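Local atomic coordinates of high affinity transport system protein p37 (Mycoplasma hyorhinis, PDB entry 3EKI), a protein that binds thiamine diphosphate outside the cell membrane as the lipoprotein component of a high-affinity transport system. Residues D167-V172 with A334-N339; K233-K238 with N268-K273. All blocks are in the same frame, centred on the assembly; numbering follows the deposited sequence.

Contact 1 of 2, residues D167-V172 with A334-N339; sequences DSDPLV and ALIVTN
Leu171, in the N-terminal turn of helix 170-184, packs against Ile336 and Val337 on strand 331-337, an outermost strand of the mixed five-stranded sheet in one lobe of this periplasmic-binding-protein-like fold. The strand carries a classic beta bulge here, Leu335 and Ile336 both facing Ile219 on the neighbouring strand 217-223. Leu171 does most of the touching. Its CB meets Ile336 CG1 at 3.6 Å. Leu171 CG stands anti to its own carbonyl carbon (chi1 -57°). Of the two methyls, CD1 lies 3.4 Å from Val337 O and 3.7 Å from Asn339 OD1, the Leu171 and Asn339 side chains crossing at about a right angle, while CD2 touches the carbonyl oxygen of Thr338 and Val337 CG2. Asn339 OD1 is bonded to Tyr162 N, and Thr338 O to Arg216 NH1. Val337 O, by contrast, is buried with no hydrogen-bonding partner in the model; Leu171 CB and CD1 lie against it. One backbone bond spans the contact, a weak but nearly straight one from Val337 N to Leu171 O, 3.3 Å long at 167°. The helix start is tied down by Asp169 at the N-cap: OD1 accepts from Leu171 N at 2.8 Å, the nitrogen lying almost in line with the CG-OD1 bond, and OD2 gathers the backbone N-H groups of Val163, Asp164 and Gly165, which should disperse its charge. Beside Leu171, Val172 sets CG2 obliquely against Ile336, 3.6 Å from its CD1.

Contact 2 of 2, residues K233-K238 with N268-K273; sequences KAWNDK and NHFQNK. With GOL (glycerol), chain C.
His269, in the last turn of helix 256-269, slides its ring between Trp235 and the chain of Lys238. Start at CB, which lies 3.9 Å from Trp235 CH2. CG is anti to the backbone N (chi1 -168°), and the imidazole then stacks face to face on the indole's six-membered ring, centroids 3.5 Å apart and planes at 13°. His269 CG and ND1 lie over Trp235 CZ2, His269 CD2 close to the middle of the six-membered ring, and His269 CE1 by Trp235 NE1 and CE2; ND1 itself bonds to Tyr162 OH. At the tip, His269 NE2 sits over the Trp235 CD2-CE2 bond, 3.1 Å from CE2, and donates to Trp235 O at 2.8 Å from above the carbonyl plane, with Lys238 N of the Schellman motif reaching the same oxygen from the opposite face. Lys238 CG lies over the other imidazole face, and its extended chain brings CD 3.2 Å from His269 O. Phe270 turns its edge to the Lys238 backbone. Farther out, Lys273 NZ bonds weakly to Lys238 O and to O3 of a glycerol (3.0 Å), probably from the crystallisation liquor. The cluster joins the C-terminal ends of helices 225-236 and 256-269, with helix 240-245 beside Phe270 and strand 331-337 against Trp235.

How the contacts relate
Contact 2 is nested in sequence inside the loop closed by contact 1, and their centres lie about 14 Å apart. The indole of Trp235 joins them: CE3 packs on Leu335 CD2 at 3.8 Å and CZ2 on Ile336 CD1 at the same distance, so the strand of contact 1 backs the aromatic cluster of contact 2. Tyr162 and Gly165, in the loop before helix 170-184, serve both as well, each bonding to a residue of either contact; for Gly165 the link to contact 2 runs from Trp235 NE1 to its carbonyl oxygen. In contact 1 the Thr338 side chain comes within about 9 Å of the bound thiamine diphosphate, too far for direct contact.

Contact 1 of 2, residues D167-V172 with A334-N339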
loop_
_atom_site.group_PDB
_atom_site.type_symbol
_atom_site.label_atom_id
_atom_site.label_comp_id
_atom_site.label_asym_id
_atom_site.label_seq_id
_atom_site.Cartn_x
_atom_site.Cartn_y
_atom_site.Cartn_z
ATOM N N ASP A 167 -13.788 17.283 14.613
ATOM C CA ASP A 167 -14.733 17.002 13.532
ATOM C C ASP A 167 -14.401 17.749 12.250
ATOM O O ASP A 167 -14.768 17.369 11.140
ATOM C CB ASP A 167 -16.140 17.375 13.997
ATOM C CG ASP A 167 -16.840 16.297 14.795
ATOM O OD1 ASP A 167 -16.435 15.116 14.727
ATOM O OD2 ASP A 167 -17.823 16.629 15.498
ATOM N N SER A 168 -13.672 18.857 12.358
ATOM C CA SER A 168 -13.391 19.667 11.191
ATOM C C SER A 168 -12.054 19.300 10.550
ATOM O O SER A 168 -11.689 19.855 9.518
ATOM C CB SER A 168 -13.393 21.157 11.564
ATOM O OG SER A 168 -12.533 21.458 12.647
ATOM N N ASP A 169 -11.340 18.385 11.185
ATOM C CA ASP A 169 -10.033 17.941 10.690
ATOM C C ASP A 169 -10.245 17.222 9.360
ATOM O O ASP A 169 -11.137 16.378 9.307
ATOM C CB ASP A 169 -9.398 17.063 11.765
ATOM C CG ASP A 169 -7.974 16.650 11.441
ATOM O OD1 ASP A 169 -7.843 15.921 10.432
ATOM O OD2 ASP A 169 -7.033 17.028 12.167
ATOM N N PRO A 170 -9.462 17.521 8.332
ATOM C CA PRO A 170 -9.664 16.869 7.038
ATOM C C PRO A 170 -9.540 15.347 7.109
ATOM O O PRO A 170 -10.229 14.655 6.366
ATOM C CB PRO A 170 -8.542 17.430 6.162
ATOM C CG PRO A 170 -7.594 18.106 7.072
ATOM C CD PRO A 170 -8.334 18.473 8.323
ATOM N N LEU A 171 -8.700 14.835 7.982
ATOM C CA LEU A 171 -8.509 13.383 8.093
ATOM C C LEU A 171 -9.697 12.730 8.798
ATOM O O LEU A 171 -10.043 11.563 8.587
ATOM C CB LEU A 171 -7.193 13.080 8.815
ATOM C CG LEU A 171 -5.930 13.685 8.184
ATOM C CD1 LEU A 171 -4.701 13.106 8.871
ATOM C CD2 LEU A 171 -5.921 13.462 6.679
ATOM N N VAL A 172 -10.333 13.497 9.681
ATOM C CA VAL A 172 -11.531 13.034 10.359
ATOM C C VAL A 172 -12.702 13.064 9.398
ATOM O O VAL A 172 -13.547 12.150 9.419
ATOM C CB VAL A 172 -11.829 13.859 11.627
ATOM C CG1 VAL A 172 -13.162 13.440 12.222
ATOM C CG2 VAL A 172 -10.699 13.654 12.624
ATOM N N ALA A 334 -14.299 3.795 11.394
ATOM C CA ALA A 334 -13.115 4.600 11.215
ATOM C C ALA A 334 -13.111 5.779 12.189
ATOM O O ALA A 334 -14.120 6.481 12.313
ATOM C CB ALA A 334 -13.049 5.101 9.781
ATOM N N LEU A 335 -11.971 6.001 12.823
ATOM C CA LEU A 335 -11.760 7.172 13.665
ATOM C C LEU A 335 -11.109 8.324 12.930
ATOM O O LEU A 335 -11.554 9.479 12.954
ATOM C CB LEU A 335 -10.931 6.750 14.877
ATOM C CG LEU A 335 -10.483 7.894 15.798
ATOM C CD1 LEU A 335 -11.653 8.429 16.576
ATOM C CD2 LEU A 335 -9.363 7.362 16.683
ATOM N N ILE A 336 -10.012 8.034 12.212
ATOM C CA ILE A 336 -9.270 9.039 11.492
ATOM C C ILE A 336 -8.363 8.321 10.483
ATOM O O ILE A 336 -8.010 7.168 10.749
ATOM C CB ILE A 336 -8.438 9.929 12.427
ATOM C CG1 ILE A 336 -7.878 11.200 11.798
ATOM C CG2 ILE A 336 -7.338 9.123 13.100
ATOM C CD1 ILE A 336 -7.369 12.223 12.783
ATOM N N VAL A 337 -8.072 8.982 9.372
ATOM C CA VAL A 337 -7.051 8.417 8.470
ATOM C C VAL A 337 -5.717 9.096 8.742
ATOM O O VAL A 337 -5.586 9.939 9.645
ATOM C CB VAL A 337 -7.428 8.512 6.993
ATOM C CG1 VAL A 337 -8.745 7.734 6.813
ATOM C CG2 VAL A 337 -7.542 9.919 6.467
ATOM N N THR A 338 -4.684 8.763 7.981
ATOM C CA THR A 338 -3.376 9.363 8.206
ATOM C C THR A 338 -3.011 10.336 7.091
ATOM O O THR A 338 -3.768 10.573 6.165
ATOM C CB THR A 338 -2.264 8.308 8.301
ATOM O OG1 THR A 338 -2.005 7.755 6.981
ATOM C CG2 THR A 338 -2.632 7.138 9.201
ATOM N N ASN A 339 -1.810 10.904 7.195
ATOM C CA ASN A 339 -1.192 11.705 6.158
ATOM C C ASN A 339 -0.820 10.756 5.010
ATOM O O ASN A 339 -0.711 9.557 5.229
ATOM C CB ASN A 339 0.026 12.445 6.682
ATOM C CG ASN A 339 -0.256 13.444 7.784
ATOM O OD1 ASN A 339 -1.327 14.033 7.827
ATOM N ND2 ASN A 339 0.727 13.619 8.661
#

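Contact 2 of 2, residues K233-K238 with N268-K273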
loop_
_atom_site.group_PDB
_atom_site.type_symbol
_atom_site.label_atom_id
_atom_site.label_comp_id
_atom_site.label_asym_id
_atom_site.label_seq_id
_atom_site.Cartn_x
_atom_site.Cartn_y
_atom_site.Cartn_z
ATOM N N LYS A 233 -14.189 9.843 23.776
ATOM C CA LYS A 233 -13.928 10.807 24.847
ATOM C C LYS A 233 -12.440 10.887 25.162
ATOM O O LYS A 233 -11.858 11.949 25.389
ATOM C CB LYS A 233 -14.707 10.446 26.122
ATOM C CG LYS A 233 -14.526 11.423 27.270
ATOM C CD LYS A 233 -15.615 11.284 28.328
ATOM C CE LYS A 233 -16.024 12.634 28.908
ATOM N NZ LYS A 233 -16.702 12.466 30.229
ATOM N N ALA A 234 -11.777 9.741 25.162
ATOM C CA ALA A 234 -10.352 9.759 25.475
ATOM C C ALA A 234 -9.574 10.476 24.380
ATOM O O ALA A 234 -8.625 11.226 24.608
ATOM C CB ALA A 234 -9.873 8.342 25.697
ATOM N N TRP A 235 -9.976 10.225 23.130
ATOM C CA TRP A 235 -9.385 10.935 22.004
ATOM C C TRP A 235 -9.579 12.438 22.145
ATOM O O TRP A 235 -8.662 13.239 22.040
ATOM C CB TRP A 235 -10.019 10.441 20.709
ATOM C CG TRP A 235 -9.579 11.161 19.485
ATOM C CD1 TRP A 235 -10.187 12.228 18.908
ATOM C CD2 TRP A 235 -8.428 10.876 18.665
ATOM N NE1 TRP A 235 -9.519 12.649 17.790
ATOM C CE2 TRP A 235 -8.438 11.827 17.628
ATOM C CE3 TRP A 235 -7.410 9.921 18.714
ATOM C CZ2 TRP A 235 -7.458 11.876 16.615
ATOM C CZ3 TRP A 235 -6.444 9.974 17.705
ATOM C CH2 TRP A 235 -6.487 10.938 16.688
ATOM N N ASN A 236 -10.822 12.852 22.400
ATOM C CA ASN A 236 -11.158 14.268 22.466
ATOM C C ASN A 236 -10.440 14.959 23.624
ATOM O O ASN A 236 -10.158 16.158 23.506
ATOM C CB ASN A 236 -12.676 14.451 22.616
ATOM C CG ASN A 236 -13.494 14.047 21.411
ATOM O OD1 ASN A 236 -13.027 13.946 20.282
ATOM N ND2 ASN A 236 -14.778 13.803 21.644
ATOM N N ASP A 237 -10.201 14.236 24.696
ATOM C CA ASP A 237 -9.601 14.759 25.914
ATOM C C ASP A 237 -8.083 14.616 25.907
ATOM O O ASP A 237 -7.405 15.018 26.851
ATOM C CB ASP A 237 -10.136 14.058 27.167
ATOM C CG ASP A 237 -11.559 14.468 27.521
ATOM O OD1 ASP A 237 -12.163 15.237 26.759
ATOM O OD2 ASP A 237 -12.060 14.012 28.569
ATOM N N LYS A 238 -7.573 13.998 24.840
ATOM C CA LYS A 238 -6.153 13.664 24.698
ATOM C C LYS A 238 -5.622 12.871 25.881
ATOM O O LYS A 238 -4.516 13.028 26.374
ATOM C CB LYS A 238 -5.320 14.909 24.386
ATOM C CG LYS A 238 -5.733 15.568 23.088
ATOM C CD LYS A 238 -4.921 16.778 22.702
ATOM C CE LYS A 238 -5.498 17.470 21.470
ATOM N NZ LYS A 238 -4.734 18.696 21.128
ATOM N N ASN A 268 1.007 13.372 17.066
ATOM C CA ASN A 268 0.574 14.721 16.778
ATOM C C ASN A 268 -0.690 15.081 17.562
ATOM O O ASN A 268 -0.907 16.256 17.871
ATOM C CB ASN A 268 0.334 14.912 15.282
ATOM C CG ASN A 268 1.666 14.918 14.531
ATOM O OD1 ASN A 268 2.722 14.999 15.164
ATOM N ND2 ASN A 268 1.623 14.818 13.214
ATOM N N HIS A 269 -1.509 14.082 17.870
ATOM C CA HIS A 269 -2.750 14.306 18.604
ATOM C C HIS A 269 -2.506 14.343 20.109
ATOM O O HIS A 269 -2.822 15.330 20.774
ATOM C CB HIS A 269 -3.776 13.223 18.264
ATOM C CG HIS A 269 -5.158 13.526 18.752
ATOM N ND1 HIS A 269 -5.912 14.566 18.254
ATOM C CD2 HIS A 269 -5.923 12.926 19.695
ATOM C CE1 HIS A 269 -7.081 14.594 18.867
ATOM N NE2 HIS A 269 -7.114 13.609 19.746
ATOM N N PHE A 270 -1.943 13.263 20.638
ATOM C CA PHE A 270 -1.663 13.168 22.067
ATOM C C PHE A 270 -0.275 13.702 22.397
ATOM O O PHE A 270 0.515 13.034 23.064
ATOM C CB PHE A 270 -1.797 11.720 22.543
ATOM C CG PHE A 270 -3.153 11.123 22.299
ATOM C CD1 PHE A 270 -4.152 11.225 23.252
ATOM C CD2 PHE A 270 -3.429 10.460 21.115
ATOM C CE1 PHE A 270 -5.401 10.677 23.030
ATOM C CE2 PHE A 270 -4.676 9.909 20.888
ATOM C CZ PHE A 270 -5.663 10.019 21.846
ATOM N N GLN A 271 0.019 14.910 21.926
ATOM C CA GLN A 271 1.308 15.532 22.179
ATOM C C GLN A 271 1.663 15.433 23.666
ATOM O O GLN A 271 0.749 15.468 24.487
ATOM C CB GLN A 271 1.344 17.008 21.851
ATOM C CG GLN A 271 0.781 17.498 20.539
ATOM C CD GLN A 271 0.805 19.027 20.560
ATOM O OE1 GLN A 271 1.833 19.654 20.307
ATOM N NE2 GLN A 271 -0.355 19.586 20.884
ATOM N N ASN A 272 2.937 15.302 23.889
ATOM C CA ASN A 272 3.687 15.167 25.125
ATOM C C ASN A 272 3.397 13.850 25.802
ATOM O O ASN A 272 4.074 13.430 26.751
ATOM C CB ASN A 272 3.454 16.417 25.998
ATOM C CG ASN A 272 3.651 17.684 25.168
ATOM O OD1 ASN A 272 4.538 17.781 24.305
ATOM N ND2 ASN A 272 2.838 18.719 25.378
ATOM N N LYS A 273 2.421 13.048 25.352
ATOM C CA LYS A 273 2.102 11.913 26.217
ATOM C C LYS A 273 2.986 10.690 26.033
ATOM O O LYS A 273 2.975 9.855 26.948
ATOM C CB LYS A 273 0.642 11.488 26.000
ATOM C CG LYS A 273 -0.377 12.577 26.262
ATOM C CD LYS A 273 -0.363 13.071 27.690
ATOM C CE LYS A 273 -1.716 13.613 28.106
ATOM N NZ LYS A 273 -2.023 14.949 27.524
HETATM C C1 GOL C . -5.770 14.017 29.767
HETATM O O1 GOL C . -7.076 14.461 29.377
HETATM C C2 GOL C . -4.980 15.156 30.401
HETATM O O2 GOL C . -3.614 14.760 30.581
HETATM C C3 GOL C . -5.060 16.421 29.566
HETATM O O3 GOL C . -4.682 16.208 28.225
HETATM O O HOH W 1 -3.478 18.115 18.020
#